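Local structure of alpha-1,2-mannosyltransferase (Ktr4), putative (Neosartorya fumigata, 7BOP) at residues A[137-142]-A[302-307]; A[142-147]-A[163-168]. The protein belongs to the glycolipid 2-alpha-mannosyltransferase family of GT-A-type glycosyltransferases and is modelled here with guanosine-5'-diphosphate and manganese. All coordinates share one frame; numbering follows the deposited sequence.

Interaction 1: A[137-142]-A[302-307]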
ATOM      1  N   ASP A 137       4.884 -20.562  -1.916  1.00 44.77           N
ATOM      2  CA  ASP A 137       4.615 -21.672  -0.988  1.00 45.34           C
ATOM      3  C   ASP A 137       4.997 -21.285   0.435  1.00 42.01           C
ATOM      4  O   ASP A 137       5.984 -20.578   0.629  1.00 40.77           O
ATOM      5  CB  ASP A 137       5.402 -22.937  -1.369  1.00 48.05           C
ATOM      6  CG  ASP A 137       4.930 -23.573  -2.675  1.00 50.74           C
ATOM      7  OD1 ASP A 137       3.888 -23.173  -3.231  1.00 52.63           O
ATOM      8  OD2 ASP A 137       5.632 -24.484  -3.151  1.00 56.42           O
ATOM      9  N   PRO A 138       4.231 -21.753   1.438  1.00 40.33           N
ATOM     10  CA  PRO A 138       4.664 -21.469   2.803  1.00 41.29           C
ATOM     11  C   PRO A 138       6.048 -22.064   3.056  1.00 42.22           C
ATOM     12  O   PRO A 138       6.340 -23.125   2.520  1.00 44.76           O
ATOM     13  CB  PRO A 138       3.608 -22.170   3.667  1.00 40.87           C
ATOM     14  CG  PRO A 138       2.405 -22.285   2.793  1.00 41.05           C
ATOM     15  CD  PRO A 138       2.931 -22.452   1.401  1.00 40.20           C
ATOM     16  N   PRO A 139       6.900 -21.385   3.833  1.00 43.95           N
ATOM     17  CA  PRO A 139       8.225 -21.952   4.093  1.00 46.00           C
ATOM     18  C   PRO A 139       8.181 -23.262   4.897  1.00 49.28           C
ATOM     19  O   PRO A 139       7.196 -23.539   5.604  1.00 45.42           O
ATOM     20  CB  PRO A 139       8.952 -20.856   4.873  1.00 45.59           C
ATOM     21  CG  PRO A 139       7.907 -19.927   5.362  1.00 46.09           C
ATOM     22  CD  PRO A 139       6.660 -20.127   4.562  1.00 44.81           C
ATOM     23  N   GLU A 140       9.258 -24.038   4.781  1.00 50.13           N
ATOM     24  CA  GLU A 140       9.353 -25.395   5.360  1.00 51.59           C
ATOM     25  C   GLU A 140       9.021 -25.469   6.851  1.00 48.35           C
ATOM     26  O   GLU A 140       8.458 -26.456   7.315  1.00 49.06           O
ATOM     27  CB  GLU A 140      10.761 -25.975   5.129  1.00 56.95           C
ATOM     28  CG  GLU A 140      11.866 -25.275   5.930  1.00 63.62           C
ATOM     29  CD  GLU A 140      13.282 -25.588   5.466  1.00 73.05           C
ATOM     30  OE1 GLU A 140      13.470 -26.184   4.380  1.00 78.18           O
ATOM     31  OE2 GLU A 140      14.223 -25.223   6.204  1.00 78.64           O
ATOM     32  N   TRP A 141       9.378 -24.423   7.595  1.00 43.92           N
ATOM     33  CA  TRP A 141       9.186 -24.407   9.045  1.00 42.58           C
ATOM     34  C   TRP A 141       7.746 -24.169   9.517  1.00 40.99           C
ATOM     35  O   TRP A 141       7.488 -24.267  10.712  1.00 39.73           O
ATOM     36  CB  TRP A 141      10.124 -23.401   9.714  1.00 44.53           C
ATOM     37  CG  TRP A 141       9.954 -21.973   9.276  1.00 45.48           C
ATOM     38  CD1 TRP A 141       9.045 -21.075   9.741  1.00 44.71           C
ATOM     39  CD2 TRP A 141      10.743 -21.282   8.302  1.00 47.84           C
ATOM     40  NE1 TRP A 141       9.206 -19.866   9.107  1.00 46.21           N
ATOM     41  CE2 TRP A 141      10.245 -19.963   8.221  1.00 46.34           C
ATOM     42  CE3 TRP A 141      11.820 -21.653   7.479  1.00 48.71           C
ATOM     43  CZ2 TRP A 141      10.781 -19.011   7.350  1.00 47.06           C
ATOM     44  CZ3 TRP A 141      12.359 -20.707   6.618  1.00 48.33           C
ATOM     45  CH2 TRP A 141      11.832 -19.399   6.557  1.00 48.55           C
ATOM     46  N   ILE A 142       6.825 -23.845   8.603  1.00 40.31           N
ATOM     47  CA  ILE A 142       5.432 -23.595   8.972  1.00 38.71           C
ATOM     48  C   ILE A 142       4.714 -24.929   9.047  1.00 37.85           C
ATOM     49  O   ILE A 142       4.715 -25.690   8.078  1.00 38.52           O
ATOM     50  CB  ILE A 142       4.709 -22.675   7.958  1.00 37.35           C
ATOM     51  CG1 ILE A 142       5.387 -21.293   7.895  1.00 38.35           C
ATOM     52  CG2 ILE A 142       3.214 -22.555   8.280  1.00 35.86           C
ATOM     53  CD1 ILE A 142       5.415 -20.510   9.191  1.00 38.47           C
ATOM     54  N   HIS A 302      12.750 -11.871  10.085  1.00 31.75           N
ATOM     55  CA  HIS A 302      12.364 -12.113  11.472  1.00 32.84           C
ATOM     56  C   HIS A 302      10.879 -12.504  11.587  1.00 32.14           C
ATOM     57  O   HIS A 302      10.527 -13.514  12.216  1.00 31.44           O
ATOM     58  CB  HIS A 302      12.636 -10.871  12.316  1.00 34.61           C
ATOM     59  CG  HIS A 302      12.248 -11.026  13.749  1.00 36.76           C
ATOM     60  ND1 HIS A 302      10.970 -10.781  14.206  1.00 39.50           N
ATOM     61  CD2 HIS A 302      12.960 -11.429  14.822  1.00 37.00           C
ATOM     62  CE1 HIS A 302      10.915 -11.026  15.502  1.00 38.06           C
ATOM     63  NE2 HIS A 302      12.112 -11.413  15.904  1.00 40.22           N
ATOM     64  N   LEU A 303      10.013 -11.711  10.968  1.00 31.11           N
ATOM     65  CA  LEU A 303       8.567 -11.998  10.971  1.00 31.50           C
ATOM     66  C   LEU A 303       8.255 -13.331  10.286  1.00 32.02           C
ATOM     67  O   LEU A 303       7.385 -14.096  10.730  1.00 31.96           O
ATOM     68  CB  LEU A 303       7.798 -10.870  10.285  1.00 31.00           C
ATOM     69  CG  LEU A 303       7.848  -9.481  10.920  1.00 30.85           C
ATOM     70  CD1 LEU A 303       6.970  -8.556  10.080  1.00 30.45           C
ATOM     71  CD2 LEU A 303       7.416  -9.462  12.391  1.00 31.76           C
ATOM     72  N   ASP A 304       8.986 -13.611   9.212  1.00 32.16           N
ATOM     73  CA  ASP A 304       8.813 -14.856   8.448  1.00 33.72           C
ATOM     74  C   ASP A 304       9.105 -16.100   9.308  1.00 34.11           C
ATOM     75  O   ASP A 304       8.356 -17.082   9.273  1.00 32.78           O
ATOM     76  CB  ASP A 304       9.730 -14.840   7.208  1.00 34.11           C
ATOM     77  CG  ASP A 304       9.202 -15.690   6.062  1.00 35.61           C
ATOM     78  OD1 ASP A 304       7.985 -15.926   5.985  1.00 34.89           O
ATOM     79  OD2 ASP A 304      10.006 -16.118   5.205  1.00 36.01           O
ATOM     80  N   ARG A 305      10.192 -16.032  10.077  1.00 34.86           N
ATOM     81  CA  ARG A 305      10.563 -17.098  11.011  1.00 37.47           C
ATOM     82  C   ARG A 305       9.632 -17.184  12.231  1.00 36.43           C
ATOM     83  O   ARG A 305       9.444 -18.268  12.778  1.00 35.64           O
ATOM     84  CB  ARG A 305      12.021 -16.940  11.458  1.00 39.54           C
ATOM     85  CG  ARG A 305      13.018 -17.074  10.310  1.00 44.92           C
ATOM     86  CD  ARG A 305      14.466 -17.034  10.785  1.00 51.17           C
ATOM     87  NE  ARG A 305      14.845 -15.796  11.500  1.00 56.97           N
ATOM     88  CZ  ARG A 305      15.439 -14.713  10.964  1.00 56.84           C
ATOM     89  NH1 ARG A 305      15.761 -14.641   9.668  1.00 60.44           N
ATOM     90  NH2 ARG A 305      15.715 -13.673  11.741  1.00 54.50           N
ATOM     91  N   ALA A 306       9.066 -16.054  12.661  1.00 34.38           N
ATOM     92  CA  ALA A 306       8.104 -16.039  13.772  1.00 35.85           C
ATOM     93  C   ALA A 306       6.791 -16.750  13.448  1.00 34.92           C
ATOM     94  O   ALA A 306       6.132 -17.219  14.356  1.00 36.32           O
ATOM     95  CB  ALA A 306       7.824 -14.615  14.239  1.00 36.16           C
ATOM     96  N   GLY A 307       6.415 -16.804  12.170  1.00 33.62           N
ATOM     97  CA  GLY A 307       5.275 -17.591  11.707  1.00 33.58           C
ATOM     98  C   GLY A 307       3.941 -16.876  11.594  1.00 33.10           C
ATOM     99  O   GLY A 307       2.980 -17.447  11.069  1.00 32.10           O
TER
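W141 reaches from the type I beta turn P139-I142 to the C-terminal end of helix 294-306, where its indole NE1 donates a hydrogen bond to the carbonyl O of D304 at 2.9 Å (N-H...O 153°). Within the turn, I142 N bonds back to P139 O. W141 CG takes the crowded position between backbone N and carbonyl carbon (chi1 60°), which starts the ring off into the gap between P139 and R305. The acceptor lies in the indole plane at its edge, while P139 CB, from the same turn, lies 3.5 Å above one face of the W141 ring and R305 CG 4.1 Å above the opposite one, both offset toward the rim. The D304 side chain crosses the indole at about a right angle, its carboxylate plane turned 76° from the ring, and brings OD2 to 3.7 Å from W141 CZ2. D304 OD1 lies 4.0 Å from P139 CG and forms a salt bridge with R172 of helix 165-177, which gives the acid its charged partner. At the helix end, G307 leaves helical geometry with positive phi, a conformation in which a CB would jam against the preceding carbonyl O. Buried I142 packs here, its CD1 3.9 Å from G307 CA.

Interaction 2: A[142-147]-A[163-168]. With GDP (guanosine-5'-diphosphate), chain H.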
ATOM      1  N   ILE A 142       6.825 -23.845   8.603  1.00 40.31           N
ATOM      2  CA  ILE A 142       5.432 -23.595   8.972  1.00 38.71           C
ATOM      3  C   ILE A 142       4.714 -24.929   9.047  1.00 37.85           C
ATOM      4  O   ILE A 142       4.715 -25.690   8.078  1.00 38.52           O
ATOM      5  CB  ILE A 142       4.709 -22.675   7.958  1.00 37.35           C
ATOM      6  CG1 ILE A 142       5.387 -21.293   7.895  1.00 38.35           C
ATOM      7  CG2 ILE A 142       3.214 -22.555   8.280  1.00 35.86           C
ATOM      8  CD1 ILE A 142       5.415 -20.510   9.191  1.00 38.47           C
ATOM      9  N   ASN A 143       4.099 -25.198  10.194  1.00 37.35           N
ATOM     10  CA  ASN A 143       3.299 -26.405  10.381  1.00 36.88           C
ATOM     11  C   ASN A 143       1.876 -26.142   9.884  1.00 36.93           C
ATOM     12  O   ASN A 143       1.177 -25.277  10.422  1.00 35.96           O
ATOM     13  CB  ASN A 143       3.296 -26.799  11.857  1.00 37.15           C
ATOM     14  CG  ASN A 143       2.587 -28.115  12.109  1.00 38.05           C
ATOM     15  OD1 ASN A 143       1.357 -28.187  12.114  1.00 38.93           O
ATOM     16  ND2 ASN A 143       3.362 -29.165  12.322  1.00 37.85           N
ATOM     17  N   MET A 144       1.440 -26.901   8.883  1.00 36.32           N
ATOM     18  CA  MET A 144       0.134 -26.671   8.268  1.00 38.12           C
ATOM     19  C   MET A 144      -1.048 -27.053   9.158  1.00 38.96           C
ATOM     20  O   MET A 144      -2.119 -26.473   8.996  1.00 36.89           O
ATOM     21  CB  MET A 144       0.025 -27.355   6.892  1.00 39.87           C
ATOM     22  CG  MET A 144       1.018 -26.838   5.857  1.00 41.52           C
ATOM     23  SD  MET A 144       1.034 -25.030   5.699  1.00 46.37           S
ATOM     24  CE  MET A 144      -0.593 -24.804   4.995  1.00 45.53           C
ATOM     25  N   GLU A 145      -0.877 -28.009  10.080  1.00 39.42           N
ATOM     26  CA  GLU A 145      -1.934 -28.302  11.071  1.00 42.06           C
ATOM     27  C   GLU A 145      -2.164 -27.140  12.040  1.00 39.11           C
ATOM     28  O   GLU A 145      -3.309 -26.824  12.365  1.00 38.98           O
ATOM     29  CB  GLU A 145      -1.670 -29.589  11.866  1.00 48.17           C
ATOM     30  CG  GLU A 145      -2.438 -30.783  11.328  1.00 57.70           C
ATOM     31  CD  GLU A 145      -2.105 -32.086  12.042  1.00 65.83           C
ATOM     32  OE1 GLU A 145      -2.022 -32.094  13.295  1.00 70.06           O
ATOM     33  OE2 GLU A 145      -1.935 -33.108  11.338  1.00 69.81           O
ATOM     34  N   LEU A 146      -1.082 -26.526  12.506  1.00 37.37           N
ATOM     35  CA  LEU A 146      -1.171 -25.307  13.320  1.00 38.13           C
ATOM     36  C   LEU A 146      -1.811 -24.163  12.533  1.00 37.27           C
ATOM     37  O   LEU A 146      -2.642 -23.426  13.075  1.00 36.07           O
ATOM     38  CB  LEU A 146       0.209 -24.869  13.825  1.00 38.78           C
ATOM     39  CG  LEU A 146       0.920 -25.753  14.853  1.00 40.23           C
ATOM     40  CD1 LEU A 146       2.252 -25.115  15.224  1.00 40.48           C
ATOM     41  CD2 LEU A 146       0.071 -25.971  16.096  1.00 40.50           C
ATOM     42  N   PHE A 147      -1.426 -24.013  11.263  1.00 34.82           N
ATOM     43  CA  PHE A 147      -2.088 -23.047  10.387  1.00 34.65           C
ATOM     44  C   PHE A 147      -3.611 -23.257  10.357  1.00 35.49           C
ATOM     45  O   PHE A 147      -4.372 -22.306  10.542  1.00 34.30           O
ATOM     46  CB  PHE A 147      -1.533 -23.075   8.950  1.00 35.61           C
ATOM     47  CG  PHE A 147      -2.434 -22.393   7.967  1.00 34.39           C
ATOM     48  CD1 PHE A 147      -2.478 -21.008   7.913  1.00 34.71           C
ATOM     49  CD2 PHE A 147      -3.309 -23.123   7.163  1.00 35.98           C
ATOM     50  CE1 PHE A 147      -3.346 -20.358   7.054  1.00 33.59           C
ATOM     51  CE2 PHE A 147      -4.186 -22.475   6.300  1.00 36.13           C
ATOM     52  CZ  PHE A 147      -4.201 -21.089   6.248  1.00 34.55           C
ATOM     53  N   ASP A 163     -11.302 -17.832   6.315  1.00 33.88           N
ATOM     54  CA  ASP A 163      -9.864 -17.850   6.054  1.00 35.40           C
ATOM     55  C   ASP A 163      -9.518 -18.583   4.758  1.00 36.22           C
ATOM     56  O   ASP A 163     -10.145 -19.576   4.421  1.00 35.61           O
ATOM     57  CB  ASP A 163      -9.117 -18.476   7.227  1.00 34.95           C
ATOM     58  CG  ASP A 163      -7.628 -18.263   7.134  1.00 37.71           C
ATOM     59  OD1 ASP A 163      -6.953 -19.062   6.445  1.00 38.35           O
ATOM     60  OD2 ASP A 163      -7.127 -17.288   7.735  1.00 36.39           O
ATOM     61  N   LYS A 164      -8.525 -18.065   4.042  1.00 36.63           N
ATOM     62  CA  LYS A 164      -7.968 -18.717   2.853  1.00 40.33           C
ATOM     63  C   LYS A 164      -6.460 -18.671   2.963  1.00 36.93           C
ATOM     64  O   LYS A 164      -5.903 -17.599   3.220  1.00 35.05           O
ATOM     65  CB  LYS A 164      -8.354 -17.939   1.592  1.00 46.72           C
ATOM     66  CG  LYS A 164      -9.784 -18.131   1.114  1.00 53.07           C
ATOM     67  CD  LYS A 164     -10.484 -16.805   0.791  1.00 60.68           C
ATOM     68  CE  LYS A 164     -11.127 -16.784  -0.594  1.00 65.12           C
ATOM     69  NZ  LYS A 164     -11.946 -17.991  -0.925  1.00 68.09           N
ATOM     70  N   LEU A 165      -5.800 -19.805   2.727  1.00 35.36           N
ATOM     71  CA  LEU A 165      -4.337 -19.856   2.740  1.00 35.68           C
ATOM     72  C   LEU A 165      -3.740 -18.847   1.758  1.00 33.55           C
ATOM     73  O   LEU A 165      -2.739 -18.214   2.063  1.00 32.99           O
ATOM     74  CB  LEU A 165      -3.825 -21.267   2.414  1.00 36.87           C
ATOM     75  CG  LEU A 165      -2.296 -21.443   2.338  1.00 37.56           C
ATOM     76  CD1 LEU A 165      -1.609 -21.060   3.644  1.00 36.99           C
ATOM     77  CD2 LEU A 165      -1.961 -22.877   1.955  1.00 38.74           C
ATOM     78  N   SER A 166      -4.368 -18.705   0.594  1.00 33.27           N
ATOM     79  CA  SER A 166      -3.896 -17.786  -0.440  1.00 33.73           C
ATOM     80  C   SER A 166      -3.799 -16.330   0.035  1.00 33.75           C
ATOM     81  O   SER A 166      -2.887 -15.606  -0.373  1.00 33.65           O
ATOM     82  CB  SER A 166      -4.775 -17.891  -1.688  1.00 34.09           C
ATOM     83  OG  SER A 166      -6.108 -17.520  -1.420  1.00 36.19           O
ATOM     84  N   TYR A 167      -4.708 -15.911   0.916  1.00 33.06           N
ATOM     85  CA  TYR A 167      -4.647 -14.560   1.458  1.00 32.61           C
ATOM     86  C   TYR A 167      -3.361 -14.354   2.251  1.00 31.64           C
ATOM     87  O   TYR A 167      -2.692 -13.318   2.107  1.00 32.29           O
ATOM     88  CB  TYR A 167      -5.869 -14.226   2.330  1.00 34.39           C
ATOM     89  CG  TYR A 167      -5.990 -12.744   2.538  1.00 38.06           C
ATOM     90  CD1 TYR A 167      -6.621 -11.941   1.588  1.00 40.24           C
ATOM     91  CD2 TYR A 167      -5.425 -12.124   3.655  1.00 40.91           C
ATOM     92  CE1 TYR A 167      -6.715 -10.570   1.759  1.00 41.53           C
ATOM     93  CE2 TYR A 167      -5.516 -10.751   3.832  1.00 41.21           C
ATOM     94  CZ  TYR A 167      -6.158  -9.980   2.877  1.00 41.53           C
ATOM     95  OH  TYR A 167      -6.256  -8.622   3.031  1.00 43.23           O
ATOM     96  N   HIS A 168      -3.009 -15.353   3.061  1.00 30.80           N
ATOM     97  CA  HIS A 168      -1.777 -15.316   3.847  1.00 30.78           C
ATOM     98  C   HIS A 168      -0.557 -15.304   2.915  1.00 30.28           C
ATOM     99  O   HIS A 168       0.406 -14.578   3.151  1.00 29.45           O
ATOM    100  CB  HIS A 168      -1.673 -16.516   4.797  1.00 30.69           C
ATOM    101  CG  HIS A 168      -2.747 -16.585   5.845  1.00 30.60           C
ATOM    102  ND1 HIS A 168      -2.518 -16.295   7.171  1.00 29.82           N
ATOM    103  CD2 HIS A 168      -4.043 -16.967   5.767  1.00 31.78           C
ATOM    104  CE1 HIS A 168      -3.631 -16.476   7.859  1.00 30.46           C
ATOM    105  NE2 HIS A 168      -4.572 -16.877   7.030  1.00 30.96           N
TER
HETATM  106  PB  GDP H 402      -8.247  -7.165  -0.145  1.00 50.77           P
HETATM  107  O1B GDP H 402      -9.701  -7.520  -0.025  1.00 50.65           O
HETATM  108  O2B GDP H 402      -7.961  -5.970  -1.071  1.00 47.74           O
HETATM  109  O3B GDP H 402      -7.471  -7.115   1.157  1.00 48.79           O
HETATM  110  O3A GDP H 402      -7.672  -8.494  -0.886  1.00 49.25           O
HETATM  111  PA  GDP H 402      -7.682  -8.771  -2.485  1.00 48.06           P
HETATM  112  O1A GDP H 402      -8.475 -10.022  -2.780  1.00 47.04           O
HETATM  113  O2A GDP H 402      -7.984  -7.440  -3.210  1.00 48.67           O
HETATM  114  O5' GDP H 402      -6.130  -9.176  -2.617  1.00 46.05           O
HETATM  115  C5' GDP H 402      -5.101  -8.188  -2.570  1.00 46.57           C
HETATM  116  C4' GDP H 402      -4.325  -8.177  -3.885  1.00 46.69           C
HETATM  117  O4' GDP H 402      -3.684  -9.443  -4.062  1.00 46.54           O
HETATM  118  C3' GDP H 402      -5.190  -7.999  -5.125  1.00 45.40           C
HETATM  119  O3' GDP H 402      -4.395  -7.317  -6.109  1.00 43.60           O
HETATM  120  C2' GDP H 402      -5.536  -9.416  -5.556  1.00 46.38           C
HETATM  121  O2' GDP H 402      -5.773  -9.510  -6.960  1.00 44.16           O
HETATM  122  C1' GDP H 402      -4.284 -10.178  -5.133  1.00 45.21           C
HETATM  123  N9  GDP H 402      -4.437 -11.578  -4.667  1.00 47.09           N
HETATM  124  C8  GDP H 402      -4.981 -12.043  -3.507  1.00 45.68           C
HETATM  125  N7  GDP H 402      -4.867 -13.391  -3.444  1.00 44.77           N
HETATM  126  C5  GDP H 402      -4.236 -13.803  -4.562  1.00 45.48           C
HETATM  127  C6  GDP H 402      -3.793 -15.090  -5.139  1.00 44.45           C
HETATM  128  O6  GDP H 402      -4.013 -16.139  -4.513  1.00 41.97           O
HETATM  129  N1  GDP H 402      -3.159 -15.088  -6.331  1.00 44.87           N
HETATM  130  C2  GDP H 402      -2.909 -13.939  -7.010  1.00 44.27           C
HETATM  131  N2  GDP H 402      -2.274 -13.973  -8.209  1.00 43.47           N
HETATM  132  N3  GDP H 402      -3.299 -12.727  -6.541  1.00 43.81           N
HETATM  133  C4  GDP H 402      -3.943 -12.606  -5.353  1.00 44.89           C
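F147, near the start of helix 144-157, meets H168 and L165 in the first turn of helix 165-177, a helix-helix contact carried mainly by aromatic packing. CG of F147, anti to the backbone N (chi1 164°), heads the ring toward that turn. The ring meets H168 in a T-shaped (edge-to-face) stack, planes at 86° and centroids 5.1 Å apart, with F147 CE1 over the centre of the imidazole. On a face of the phenyl ring, L165 CD1 makes a CH-pi contact, 3.9 Å from the centroid, and D163 OD1 lies 3.4 Å from F147 CZ. Aliphatic packing continues the patch: M144, bent at chi2 and chi3, sets CE 3.9 Å from L165 CD2. Polar bonds fix the imidazole. H168 NE2 donates to the syn lone pair of D163 OD2 at 2.7 Å, nearly straight (175°) and in the ring plane, while ND1 bonds to F309 O; D163 OD2 has a second partner in Y161 OH. Ligand contacts come from the same turn as H168: Y167 OH donates to O3B of guanosine-5'-diphosphate at 2.7 Å, and S166 CB approaches its O6. Helix 165-177 thus lies between helix 144-157 and the nucleotide, with F310 of helix 308-311 packing on L165 and H168.

How the interactions relate
Both contacts are partly buried, their centres about 11 Å apart, and on the same side of the chain's centre. They share I142, where the loop of interaction 1 runs into helix 144-157, and interaction 2 is nested in the chain between the segments of interaction 1. Interaction 1 joins elements distant in sequence through one hydrogen bond together with packing around W141 and I142, with exposed W141 and R305 at the surface and buried D304, I142 and G307 beneath. Interaction 2 joins two successive helices around buried F147 and H168 and relies on ring and methyl packing. The two regions touch where P138 CG packs 4.2 Å from M144 SD. F310 of helix 308-311 touches residues of both, and helix 165-177 serves both, through R172 and its first turn.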